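Local coordinates for myosin-I heavy chain (Dictyostelium discoideum, PDB 5EJY), which acts as an actin-based, ATP-hydrolysing motor in early phagocytosis and adhesion, this chain being its first MyTH4-FERM tail module, at residues K65-M70 and I110-S115; P74-S77 and A82-Y85; F136-K141 and F172-F177; R199-R204 and D266-V271. All blocks are in the same frame, centred on the assembly; numbering follows the deposited sequence.

Contact 1. Residues K65-M70 and I110-S115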
loop_
_atom_site.group_PDB
_atom_site.type_symbol
_atom_site.label_atom_id
_atom_site.label_comp_id
_atom_site.label_asym_id
_atom_site.label_seq_id
_atom_site.Cartn_x
_atom_site.Cartn_y
_atom_site.Cartn_z
ATOM N N LYS A 65 20.172 19.946 11.543
ATOM C CA LYS A 65 19.324 19.688 10.376
ATOM C C LYS A 65 18.057 20.551 10.383
ATOM O O LYS A 65 17.618 21.032 9.336
ATOM C CB LYS A 65 18.938 18.206 10.267
ATOM C CG LYS A 65 20.099 17.230 10.235
ATOM C CD LYS A 65 21.034 17.462 9.063
ATOM C CE LYS A 65 22.079 16.346 8.998
ATOM N NZ LYS A 65 23.226 16.683 8.112
ATOM N N VAL A 66 17.466 20.725 11.562
ATOM C CA VAL A 66 16.331 21.634 11.724
ATOM C C VAL A 66 16.709 23.049 11.270
ATOM O O VAL A 66 16.034 23.653 10.436
ATOM C CB VAL A 66 15.836 21.671 13.194
ATOM C CG1 VAL A 66 14.766 22.757 13.386
ATOM C CG2 VAL A 66 15.302 20.294 13.630
ATOM N N LEU A 67 17.799 23.572 11.816
ATOM C CA LEU A 67 18.271 24.895 11.420
ATOM C C LEU A 67 18.480 24.965 9.914
ATOM O O LEU A 67 18.096 25.944 9.266
ATOM C CB LEU A 67 19.574 25.234 12.140
ATOM C CG LEU A 67 19.434 25.487 13.640
ATOM C CD1 LEU A 67 20.796 25.712 14.283
ATOM C CD2 LEU A 67 18.517 26.661 13.874
ATOM N N HIS A 68 19.099 23.924 9.360
ATOM C CA HIS A 68 19.357 23.886 7.923
ATOM C C HIS A 68 18.076 23.972 7.095
ATOM O O HIS A 68 18.029 24.684 6.092
ATOM C CB HIS A 68 20.138 22.633 7.545
ATOM C CG HIS A 68 20.630 22.636 6.136
ATOM N ND1 HIS A 68 19.890 22.131 5.088
ATOM C CD2 HIS A 68 21.783 23.095 5.596
ATOM C CE1 HIS A 68 20.571 22.271 3.965
ATOM N NE2 HIS A 68 21.721 22.857 4.246
ATOM N N TYR A 69 17.040 23.237 7.497
ATOM C CA TYR A 69 15.777 23.261 6.757
ATOM C C TYR A 69 15.100 24.614 6.914
ATOM O O TYR A 69 14.559 25.163 5.955
ATOM C CB TYR A 69 14.828 22.145 7.206
ATOM C CG TYR A 69 13.508 22.150 6.461
ATOM C CD1 TYR A 69 12.395 22.796 6.982
ATOM C CD2 TYR A 69 13.379 21.511 5.238
ATOM C CE1 TYR A 69 11.181 22.809 6.296
ATOM C CE2 TYR A 69 12.177 21.522 4.546
ATOM C CZ TYR A 69 11.086 22.163 5.075
ATOM O OH TYR A 69 9.897 22.166 4.383
ATOM N N MET A 70 15.126 25.144 8.132
ATOM C CA MET A 70 14.514 26.437 8.413
ATOM C C MET A 70 15.128 27.553 7.571
ATOM O O MET A 70 14.427 28.453 7.122
ATOM C CB MET A 70 14.658 26.782 9.891
ATOM C CG MET A 70 13.796 25.941 10.793
ATOM S SD MET A 70 14.090 26.307 12.515
ATOM C CE MET A 70 13.777 28.080 12.547
ATOM N N ILE A 110 8.970 22.383 18.951
ATOM C CA ILE A 110 8.215 23.282 19.826
ATOM C C ILE A 110 9.072 24.501 20.132
ATOM O O ILE A 110 8.636 25.645 19.961
ATOM C CB ILE A 110 7.827 22.588 21.134
ATOM C CG1 ILE A 110 6.853 21.444 20.845
ATOM C CG2 ILE A 110 7.208 23.597 22.127
ATOM C CD1 ILE A 110 6.709 20.453 21.977
ATOM N N LYS A 111 10.303 24.242 20.560
ATOM C CA LYS A 111 11.273 25.292 20.873
ATOM C C LYS A 111 11.465 26.284 19.723
ATOM O O LYS A 111 11.361 27.502 19.915
ATOM C CB LYS A 111 12.621 24.658 21.267
ATOM C CG LYS A 111 13.821 25.593 21.203
ATOM C CD LYS A 111 15.131 24.844 21.520
ATOM C CE LYS A 111 16.343 25.719 21.225
ATOM N NZ LYS A 111 16.384 26.897 22.157
ATOM N N GLN A 112 11.748 25.771 18.529
ATOM C CA GLN A 112 12.066 26.645 17.406
ATOM C C GLN A 112 10.854 27.399 16.870
ATOM O O GLN A 112 11.004 28.331 16.078
ATOM C CB GLN A 112 12.736 25.871 16.267
ATOM C CG GLN A 112 14.168 25.426 16.573
ATOM C CD GLN A 112 15.103 26.602 16.850
ATOM O OE1 GLN A 112 15.210 27.073 17.979
ATOM N NE2 GLN A 112 15.785 27.069 15.815
ATOM N N SER A 113 9.659 26.982 17.276
ATOM C CA SER A 113 8.453 27.693 16.869
ATOM C C SER A 113 7.937 28.594 18.002
ATOM O O SER A 113 6.843 29.149 17.909
ATOM C CB SER A 113 7.359 26.717 16.417
ATOM O OG SER A 113 6.933 25.894 17.493
ATOM N N THR A 114 8.721 28.715 19.072
ATOM C CA THR A 114 8.353 29.557 20.213
ATOM C C THR A 114 9.104 30.881 20.151
ATOM O O THR A 114 10.330 30.894 20.086
ATOM C CB THR A 114 8.658 28.861 21.548
ATOM O OG1 THR A 114 7.782 27.739 21.705
ATOM C CG2 THR A 114 8.458 29.828 22.733
ATOM N N SER A 115 8.362 31.990 20.153
ATOM C CA SER A 115 8.957 33.322 20.042
ATOM C C SER A 115 9.877 33.422 18.853
ATOM O O SER A 115 10.970 33.970 18.958
ATOM C CB SER A 115 9.732 33.680 21.302
ATOM O OG SER A 115 8.838 33.848 22.381
#
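The flat carboxamide of Gln-112 has Leu-67 and Met-70 on opposite sides of its plane, each tilted from it rather than squarely over a face. CD2 of Leu-67 comes to 3.4 Å from NE2 of Gln-112, the two side chains crossing at about a right angle. SD of Met-70 lies 3.8 Å from NE2 of Gln-112. In the helical MyTH4 domain this packs the end of helix 53-70 against the last turn of helix 102-112. The Gln-112 chain bends at its second torsion (chi2 -61°), which turns the amide over towards helix 53-70. Its NE2 donates to the backbone O of Gln-39, so the polar end stays bonded although buried among apolar groups. A leucine in its place would probably leave the carbonyl of Gln-39 without this donor in a buried place. Lower on the same side chain, CG of Gln-112 rests 4.2 Å from CG1 of Val-66, whose flank is also covered by Leu-128 and Ile-91. In the turn that follows, O of Ile-110 is gripped from opposite faces of its carbonyl plane, by Ser-113 N on one and by Thr-114 OG1 on the other, with OG1 of Thr-114 2.9 Å from O of Ile-110.

Contact 2. Residues P74-S77 and A82-Y85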
loop_
_atom_site.group_PDB
_atom_site.type_symbol
_atom_site.label_atom_id
_atom_site.label_comp_id
_atom_site.label_asym_id
_atom_site.label_seq_id
_atom_site.Cartn_x
_atom_site.Cartn_y
_atom_site.Cartn_z
ATOM N N PRO A 74 13.815 28.589 -0.642
ATOM C CA PRO A 74 12.615 28.034 -1.276
ATOM C C PRO A 74 12.871 27.543 -2.703
ATOM O O PRO A 74 12.091 26.750 -3.229
ATOM C CB PRO A 74 11.660 29.229 -1.301
ATOM C CG PRO A 74 12.077 30.063 -0.137
ATOM C CD PRO A 74 13.567 29.917 -0.049
ATOM N N LEU A 75 13.950 28.011 -3.323
ATOM C CA LEU A 75 14.268 27.634 -4.697
ATOM C C LEU A 75 14.777 26.198 -4.799
ATOM O O LEU A 75 14.559 25.518 -5.803
ATOM N N VAL A 76 15.458 25.736 -3.757
ATOM C CA VAL A 76 16.003 24.383 -3.763
ATOM C C VAL A 76 14.877 23.355 -3.845
ATOM O O VAL A 76 15.008 22.327 -4.510
ATOM C CB VAL A 76 16.866 24.111 -2.519
ATOM C CG1 VAL A 76 17.689 22.838 -2.711
ATOM C CG2 VAL A 76 17.774 25.299 -2.239
ATOM N N SER A 77 13.767 23.647 -3.174
ATOM C CA SER A 77 12.632 22.735 -3.132
ATOM C C SER A 77 12.130 22.399 -4.531
ATOM O O SER A 77 11.620 21.305 -4.772
ATOM C CB SER A 77 11.499 23.330 -2.296
ATOM O OG SER A 77 11.036 24.547 -2.858
ATOM N N ALA A 82 15.281 16.451 -3.762
ATOM C CA ALA A 82 16.031 15.472 -2.988
ATOM C C ALA A 82 16.961 16.160 -1.995
ATOM O O ALA A 82 17.075 15.746 -0.841
ATOM C CB ALA A 82 16.811 14.559 -3.908
ATOM N N ASP A 83 17.631 17.213 -2.449
ATOM C CA ASP A 83 18.520 17.980 -1.590
ATOM C C ASP A 83 17.718 18.759 -0.543
ATOM O O ASP A 83 18.049 18.757 0.645
ATOM C CB ASP A 83 19.367 18.935 -2.436
ATOM C CG ASP A 83 20.361 19.722 -1.607
ATOM O OD1 ASP A 83 20.926 19.150 -0.652
ATOM O OD2 ASP A 83 20.572 20.915 -1.906
ATOM N N PHE A 84 16.656 19.415 -0.992
ATOM C CA PHE A 84 15.799 20.198 -0.113
ATOM C C PHE A 84 15.261 19.393 1.073
ATOM O O PHE A 84 15.146 19.903 2.184
ATOM C CB PHE A 84 14.627 20.766 -0.906
ATOM C CG PHE A 84 13.706 21.626 -0.095
ATOM C CD1 PHE A 84 14.080 22.910 0.269
ATOM C CD2 PHE A 84 12.463 21.157 0.298
ATOM C CE1 PHE A 84 13.241 23.710 1.015
ATOM C CE2 PHE A 84 11.609 21.953 1.046
ATOM C CZ PHE A 84 11.999 23.236 1.405
ATOM N N TYR A 85 14.920 18.136 0.830
ATOM C CA TYR A 85 14.322 17.302 1.869
ATOM C C TYR A 85 15.312 16.437 2.633
ATOM O O TYR A 85 14.941 15.793 3.615
ATOM C CB TYR A 85 13.198 16.443 1.285
ATOM C CG TYR A 85 11.983 17.263 0.957
ATOM C CD1 TYR A 85 11.214 17.820 1.967
ATOM C CD2 TYR A 85 11.617 17.507 -0.360
ATOM C CE1 TYR A 85 10.105 18.595 1.679
ATOM C CE2 TYR A 85 10.509 18.274 -0.661
ATOM C CZ TYR A 85 9.757 18.813 0.360
ATOM O OH TYR A 85 8.652 19.567 0.071
#
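Ser-77 sets its CB almost exactly over the centre of the Phe-84 ring, 3.4 Å from Phe-84's centroid and 6° off the ring normal, a CH-pi contact. The backbone joins in: CA of Ser-77 is 3.4 Å from CG of Phe-84. This is the tight part, made where the short helix 76-79 turns into helix 81-97 of the MyTH4 domain and brings the two CA atoms of Ser-77 and Phe-84 to 5.1 Å. With CG anti to its backbone N (chi1 -178°), Phe-84 reaches back under the preceding helix. OG of Ser-77 is turned the other way, to the carbonyl of Pro-74, in a bond modelled so short that its length is doubtful. The outer side is looser. Val-76 CG1 stands 4.1 Å from CB of Phe-84, and the same methyl lies 3.6 Å from OD2 of Asp-83, a carboxylate exposed to solvent. An alanine instead of Phe-84 would probably leave Ser-77 without its aromatic floor and open a gap at the turn. At the ring's edge, CD2 of Phe-84 points over the centre of the Tyr-85 ring, 3.5 Å above that plane. Beyond the turn, Phe-84 meets the ring of Tyr-69 at about 55° and touches Arg-124 of helix 119-133, while Tyr-85 packs on helix 189-196.

Contact 3. Residues F136-K141 and F172-F177; sequences FPPTRK and FILQRF
Leu-174 meets two consecutive prolines, Pro-137 and Pro-138, through a single methyl, CD2. The CG-CD2 bond is aimed mainly at Pro-137, whose CB lies 4.2 Å from CD2 of Leu-174 and whose CA is equally near. Pro-138 comes in from beside this line: the corner of its ring, CD, stands 4.3 Å from CD2 of Leu-174. The two proline atoms thus flank one side of the methyl instead of gripping it from both. The first torsion of Leu-174 sets CG opposite the carbonyl carbon (chi1 -73°), and this swings the branch from the flank of helix 161-180 towards the loop, although the CB itself does not point straight at it. These are plain apolar contacts, with distances that suggest an easy rather than a tight fit. In the MyTH4 domain the loop 136-141 joins helix 119-133 to helix 143-155, and Leu-174 packs against it while also touching Phe-146 and Leu-150 of helix 143-155 and Cys-133. Pro-138 in turn packs on Asp-103 and Tyr-106 of helix 102-112. Just beyond the prolines, Thr-139 makes an ST turn: its OG1 accepts from the backbone N of Lys-141 at 3.3 Å, with an N-H...O angle of 149°, and is also bonded to Asp-103. Along helix 161-180, Arg-176 lays its CG 3.7 Å above the plane of the Phe-172 ring, offset toward the rim. The Arg-176 guanidinium forms salt bridges with Asp-218 and Glu-225, which belong to the ubiquitin-like part of the FERM region.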
loop_
_atom_site.group_PDB
_atom_site.type_symbol
_atom_site.label_atom_id
_atom_site.label_comp_id
_atom_site.label_asym_id
_atom_site.label_seq_id
_atom_site.Cartn_x
_atom_site.Cartn_y
_atom_site.Cartn_z
ATOM N N PHE A 136 5.616 9.789 12.967
ATOM C CA PHE A 136 5.511 9.118 14.265
ATOM C C PHE A 136 5.021 10.126 15.307
ATOM O O PHE A 136 5.244 11.335 15.166
ATOM C CB PHE A 136 6.871 8.536 14.724
ATOM C CG PHE A 136 7.986 9.534 14.688
ATOM C CD1 PHE A 136 8.139 10.468 15.711
ATOM C CD2 PHE A 136 8.853 9.583 13.603
ATOM C CE1 PHE A 136 9.142 11.423 15.659
ATOM C CE2 PHE A 136 9.866 10.531 13.544
ATOM C CZ PHE A 136 10.007 11.457 14.577
ATOM N N PRO A 137 4.351 9.634 16.350
ATOM C CA PRO A 137 3.839 10.560 17.355
ATOM C C PRO A 137 4.832 10.760 18.496
ATOM O O PRO A 137 5.805 10.012 18.630
ATOM C CB PRO A 137 2.583 9.852 17.849
ATOM C CG PRO A 137 2.983 8.382 17.800
ATOM C CD PRO A 137 3.926 8.245 16.614
ATOM N N PRO A 138 4.604 11.801 19.316
ATOM C CA PRO A 138 5.362 11.904 20.564
ATOM C C PRO A 138 5.034 10.692 21.419
ATOM O O PRO A 138 3.976 10.092 21.222
ATOM C CB PRO A 138 4.781 13.174 21.230
ATOM C CG PRO A 138 4.123 13.954 20.086
ATOM C CD PRO A 138 3.611 12.875 19.153
ATOM N N THR A 139 5.902 10.338 22.357
ATOM C CA THR A 139 5.596 9.260 23.282
ATOM C C THR A 139 4.509 9.723 24.249
ATOM O O THR A 139 4.185 10.903 24.308
ATOM C CB THR A 139 6.829 8.787 24.086
ATOM O OG1 THR A 139 7.088 9.692 25.164
ATOM C CG2 THR A 139 8.069 8.665 23.200
ATOM N N ARG A 140 3.960 8.783 25.012
ATOM C CA ARG A 140 2.883 9.074 25.949
ATOM C C ARG A 140 3.281 10.121 26.987
ATOM O O ARG A 140 2.419 10.769 27.574
ATOM C CB ARG A 140 2.446 7.797 26.666
ATOM C CG ARG A 140 3.540 7.175 27.497
ATOM N N LYS A 141 4.581 10.286 27.205
ATOM C CA LYS A 141 5.072 11.236 28.202
ATOM C C LYS A 141 4.986 12.683 27.731
ATOM O O LYS A 141 4.974 13.612 28.542
ATOM C CB LYS A 141 6.522 10.908 28.584
ATOM C CG LYS A 141 6.711 9.515 29.162
ATOM C CD LYS A 141 5.601 9.172 30.139
ATOM N N PHE A 172 -4.772 16.795 12.975
ATOM C CA PHE A 172 -5.617 15.798 12.320
ATOM C C PHE A 172 -4.812 14.534 11.947
ATOM O O PHE A 172 -5.275 13.418 12.156
ATOM C CB PHE A 172 -6.279 16.401 11.081
ATOM C CG PHE A 172 -7.256 15.470 10.404
ATOM C CD1 PHE A 172 -8.390 15.025 11.069
ATOM C CD2 PHE A 172 -7.034 15.037 9.106
ATOM C CE1 PHE A 172 -9.288 14.159 10.447
ATOM C CE2 PHE A 172 -7.932 14.165 8.477
ATOM C CZ PHE A 172 -9.057 13.730 9.147
ATOM N N ILE A 173 -3.611 14.695 11.418
ATOM C CA ILE A 173 -2.858 13.467 11.040
ATOM C C ILE A 173 -2.470 12.655 12.293
ATOM O O ILE A 173 -2.397 11.427 12.258
ATOM C CB ILE A 173 -1.665 13.757 10.079
ATOM C CG1 ILE A 173 -1.313 12.502 9.246
ATOM C CG2 ILE A 173 -0.433 14.263 10.830
ATOM C CD1 ILE A 173 -2.384 12.130 8.244
ATOM N N LEU A 174 -2.266 13.321 13.428
ATOM C CA LEU A 174 -2.004 12.555 14.651
ATOM C C LEU A 174 -3.229 11.728 15.014
ATOM O O LEU A 174 -3.094 10.588 15.437
ATOM C CB LEU A 174 -1.634 13.450 15.841
ATOM C CG LEU A 174 -0.268 14.131 15.928
ATOM C CD1 LEU A 174 -0.191 14.900 17.261
ATOM C CD2 LEU A 174 0.868 13.129 15.830
ATOM N N GLN A 175 -4.422 12.313 14.865
ATOM C CA GLN A 175 -5.664 11.569 15.107
ATOM C C GLN A 175 -5.818 10.383 14.136
ATOM O O GLN A 175 -6.207 9.288 14.532
ATOM C CB GLN A 175 -6.872 12.480 14.945
ATOM C CG GLN A 175 -7.034 13.560 16.003
ATOM C CD GLN A 175 -8.125 14.520 15.616
ATOM O OE1 GLN A 175 -7.965 15.320 14.693
ATOM N NE2 GLN A 175 -9.267 14.421 16.291
ATOM N N ARG A 176 -5.546 10.622 12.860
ATOM C CA ARG A 176 -5.626 9.559 11.851
ATOM C C ARG A 176 -4.694 8.377 12.179
ATOM O O ARG A 176 -5.049 7.202 12.003
ATOM C CB ARG A 176 -5.288 10.144 10.472
ATOM C CG ARG A 176 -6.309 11.179 9.953
ATOM C CD ARG A 176 -7.428 10.522 9.144
ATOM N NE ARG A 176 -6.872 9.802 8.005
ATOM C CZ ARG A 176 -7.288 8.609 7.576
ATOM N NH1 ARG A 176 -8.306 7.989 8.164
ATOM N NH2 ARG A 176 -6.672 8.033 6.551
ATOM N N PHE A 177 -3.482 8.674 12.628
ATOM C CA PHE A 177 -2.547 7.598 12.961
ATOM C C PHE A 177 -2.930 6.906 14.276
ATOM O O PHE A 177 -2.644 5.731 14.469
ATOM C CB PHE A 177 -1.093 8.089 12.992
ATOM C CG PHE A 177 -0.426 8.094 11.643
ATOM C CD1 PHE A 177 -0.215 6.905 10.964
ATOM C CD2 PHE A 177 -0.018 9.291 11.045
ATOM C CE1 PHE A 177 0.384 6.890 9.710
ATOM C CE2 PHE A 177 0.586 9.278 9.801
ATOM C CZ PHE A 177 0.796 8.068 9.132
#

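Contact 4. Residues R199-R204 and D266-V271; sequences RPIFVR and DVLSKV
Leu-268 rests its CD1 methyl against both Ile-201 and Val-203, two residues of strand 201-207 whose side chains start out toward helix 264-277. This is the helix-on-sheet packing of the ubiquitin-like, beta-grasp lobe that opens the FERM domain, a mixed sheet with the helix lying across it. The contact itself is wholly apolar. CG2 of Ile-201 is 3.9 Å from CD1 of Leu-268, and the two side chains run side by side, pointing opposite ways. Val-203 and Leu-268 instead cross obliquely. On the strand, Ile-201 holds CG2 anti to its backbone N, while Val-203 holds CG1 beside its own, and both methyls end up facing Leu-268. Phe-287 of strand 285-291 and Ser-188 further cover Leu-268. Backbone hydrogen bonds hold the strand in place, joining Ile-201 with Ile-217 and Val-203 with Leu-215 of strand 212-217. Away from the helix, CE2 of Phe-202 stands 4.0 Å above the centre of the Arg-204 guanidinium. Charged and polar bonds engage other sides of the helix: Asp-266 forms a salt bridge with Arg-183, and Ser-269 OG is hydrogen-bonded to Val-186 O; these bonds join the loop between helices 161-180 and 189-196 to this lobe. At the centre, CG1 of Val-203 lies 4.0 Å from CD1 of Leu-268 and 4.1 Å from CG2 of Ile-201, three methyls in a nearly equilateral triangle.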
loop_
_atom_site.group_PDB
_atom_site.type_symbol
_atom_site.label_atom_id
_atom_site.label_comp_id
_atom_site.label_asym_id
_atom_site.label_seq_id
_atom_site.Cartn_x
_atom_site.Cartn_y
_atom_site.Cartn_z
ATOM N N ARG A 199 -1.821 19.442 1.489
ATOM C CA ARG A 199 -2.775 18.830 0.572
ATOM C C ARG A 199 -2.654 17.303 0.605
ATOM O O ARG A 199 -1.706 16.779 1.167
ATOM C CB ARG A 199 -2.564 19.349 -0.842
ATOM C CG ARG A 199 -1.236 18.963 -1.447
ATOM C CD ARG A 199 -1.203 19.313 -2.927
ATOM N NE ARG A 199 -0.142 18.589 -3.624
ATOM C CZ ARG A 199 1.055 19.102 -3.881
ATOM N NH1 ARG A 199 1.330 20.343 -3.502
ATOM N NH2 ARG A 199 1.973 18.381 -4.514
ATOM N N PRO A 200 -3.631 16.597 0.018
ATOM C CA PRO A 200 -3.602 15.132 -0.090
ATOM C C PRO A 200 -2.519 14.648 -1.038
ATOM O O PRO A 200 -2.063 15.411 -1.890
ATOM C CB PRO A 200 -4.979 14.794 -0.680
ATOM C CG PRO A 200 -5.832 16.008 -0.413
ATOM C CD PRO A 200 -4.892 17.163 -0.495
ATOM N N ILE A 201 -2.095 13.395 -0.882
ATOM C CA ILE A 201 -1.223 12.769 -1.856
ATOM C C ILE A 201 -2.148 12.185 -2.916
ATOM O O ILE A 201 -3.141 11.544 -2.576
ATOM C CB ILE A 201 -0.379 11.625 -1.224
ATOM C CG1 ILE A 201 0.622 12.186 -0.208
ATOM C CG2 ILE A 201 0.381 10.873 -2.294
ATOM C CD1 ILE A 201 0.017 12.523 1.148
ATOM N N PHE A 202 -1.851 12.438 -4.189
ATOM C CA PHE A 202 -2.615 11.836 -5.278
ATOM C C PHE A 202 -1.928 10.555 -5.761
ATOM O O PHE A 202 -0.746 10.573 -6.113
ATOM C CB PHE A 202 -2.778 12.822 -6.449
ATOM C CG PHE A 202 -3.647 12.296 -7.555
ATOM C CD1 PHE A 202 -5.008 12.119 -7.354
ATOM C CD2 PHE A 202 -3.103 11.963 -8.788
ATOM C CE1 PHE A 202 -5.817 11.630 -8.370
ATOM C CE2 PHE A 202 -3.902 11.476 -9.803
ATOM C CZ PHE A 202 -5.258 11.304 -9.594
ATOM N N VAL A 203 -2.644 9.434 -5.731
ATOM C CA VAL A 203 -2.099 8.185 -6.260
ATOM C C VAL A 203 -2.970 7.663 -7.382
ATOM O O VAL A 203 -4.179 7.857 -7.380
ATOM C CB VAL A 203 -1.945 7.066 -5.189
ATOM C CG1 VAL A 203 -0.940 7.474 -4.133
ATOM C CG2 VAL A 203 -3.291 6.717 -4.556
ATOM N N ARG A 204 -2.336 6.994 -8.338
ATOM C CA ARG A 204 -3.037 6.396 -9.451
ATOM C C ARG A 204 -3.128 4.897 -9.251
ATOM O O ARG A 204 -2.119 4.239 -8.983
ATOM C CB ARG A 204 -2.286 6.708 -10.742
ATOM C CG ARG A 204 -2.260 8.202 -11.078
ATOM C CD ARG A 204 -0.996 8.560 -11.881
ATOM N NE ARG A 204 -0.793 10.006 -11.978
ATOM C CZ ARG A 204 -1.400 10.777 -12.873
ATOM N NH1 ARG A 204 -2.247 10.236 -13.737
ATOM N NH2 ARG A 204 -1.165 12.082 -12.905
ATOM N N ASP A 266 3.480 4.205 2.597
ATOM C CA ASP A 266 4.677 3.392 2.844
ATOM C C ASP A 266 5.119 2.671 1.558
ATOM O O ASP A 266 6.312 2.451 1.326
ATOM C CB ASP A 266 4.436 2.361 3.963
ATOM C CG ASP A 266 4.518 2.975 5.363
ATOM O OD1 ASP A 266 5.057 4.093 5.501
ATOM O OD2 ASP A 266 4.054 2.324 6.328
ATOM N N VAL A 267 4.163 2.304 0.715
ATOM C CA VAL A 267 4.519 1.665 -0.556
ATOM C C VAL A 267 5.256 2.669 -1.444
ATOM O O VAL A 267 6.280 2.340 -2.039
ATOM C CB VAL A 267 3.276 1.083 -1.282
ATOM C CG1 VAL A 267 3.666 0.472 -2.633
ATOM C CG2 VAL A 267 2.610 0.027 -0.407
ATOM N N LEU A 268 4.758 3.907 -1.504
ATOM C CA LEU A 268 5.457 4.966 -2.245
ATOM C C LEU A 268 6.916 5.153 -1.782
ATOM O O LEU A 268 7.814 5.375 -2.600
ATOM C CB LEU A 268 4.708 6.294 -2.134
ATOM C CG LEU A 268 3.296 6.377 -2.733
ATOM C CD1 LEU A 268 2.699 7.778 -2.490
ATOM C CD2 LEU A 268 3.309 6.044 -4.227
ATOM N N SER A 269 7.144 5.080 -0.473
ATOM C CA SER A 269 8.504 5.136 0.064
ATOM C C SER A 269 9.365 4.000 -0.478
ATOM O O SER A 269 10.528 4.202 -0.828
ATOM C CB SER A 269 8.474 5.063 1.596
ATOM O OG SER A 269 7.681 6.115 2.121
ATOM N N LYS A 270 8.796 2.803 -0.533
ATOM C CA LYS A 270 9.535 1.636 -1.050
ATOM C C LYS A 270 9.910 1.806 -2.513
ATOM O O LYS A 270 10.994 1.385 -2.948
ATOM C CB LYS A 270 8.726 0.353 -0.880
ATOM C CG LYS A 270 8.511 -0.064 0.549
ATOM C CD LYS A 270 8.411 -1.576 0.677
ATOM C CE LYS A 270 7.580 -2.187 -0.439
ATOM N NZ LYS A 270 7.279 -3.632 -0.170
ATOM N N VAL A 271 9.003 2.407 -3.272
ATOM C CA VAL A 271 9.227 2.696 -4.680
ATOM C C VAL A 271 10.404 3.635 -4.851
ATOM O O VAL A 271 11.295 3.396 -5.672
ATOM C CB VAL A 271 7.968 3.290 -5.343
ATOM C CG1 VAL A 271 8.280 3.788 -6.767
ATOM C CG2 VAL A 271 6.860 2.256 -5.364
#

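Overall arrangement
From the N terminus, helix 53-70 supplies the first half of contact 1, and the chain then turns through contact 2 before helix 102-112 returns to close contact 1. Contact 2, a small loop of its own, therefore lies within the larger one, and the two touch through Tyr-69 and Phe-84. Contact 3 opens only afterwards, closing the loop from 136-141 to helix 161-180 about 20 Å from contact 1 between centres. These three tie the MyTH4 helices together. Contact 4 follows in series and joins strand to helix in the first FERM lobe, its nearest atoms about 7 Å from contact 3. None of the four loops cross.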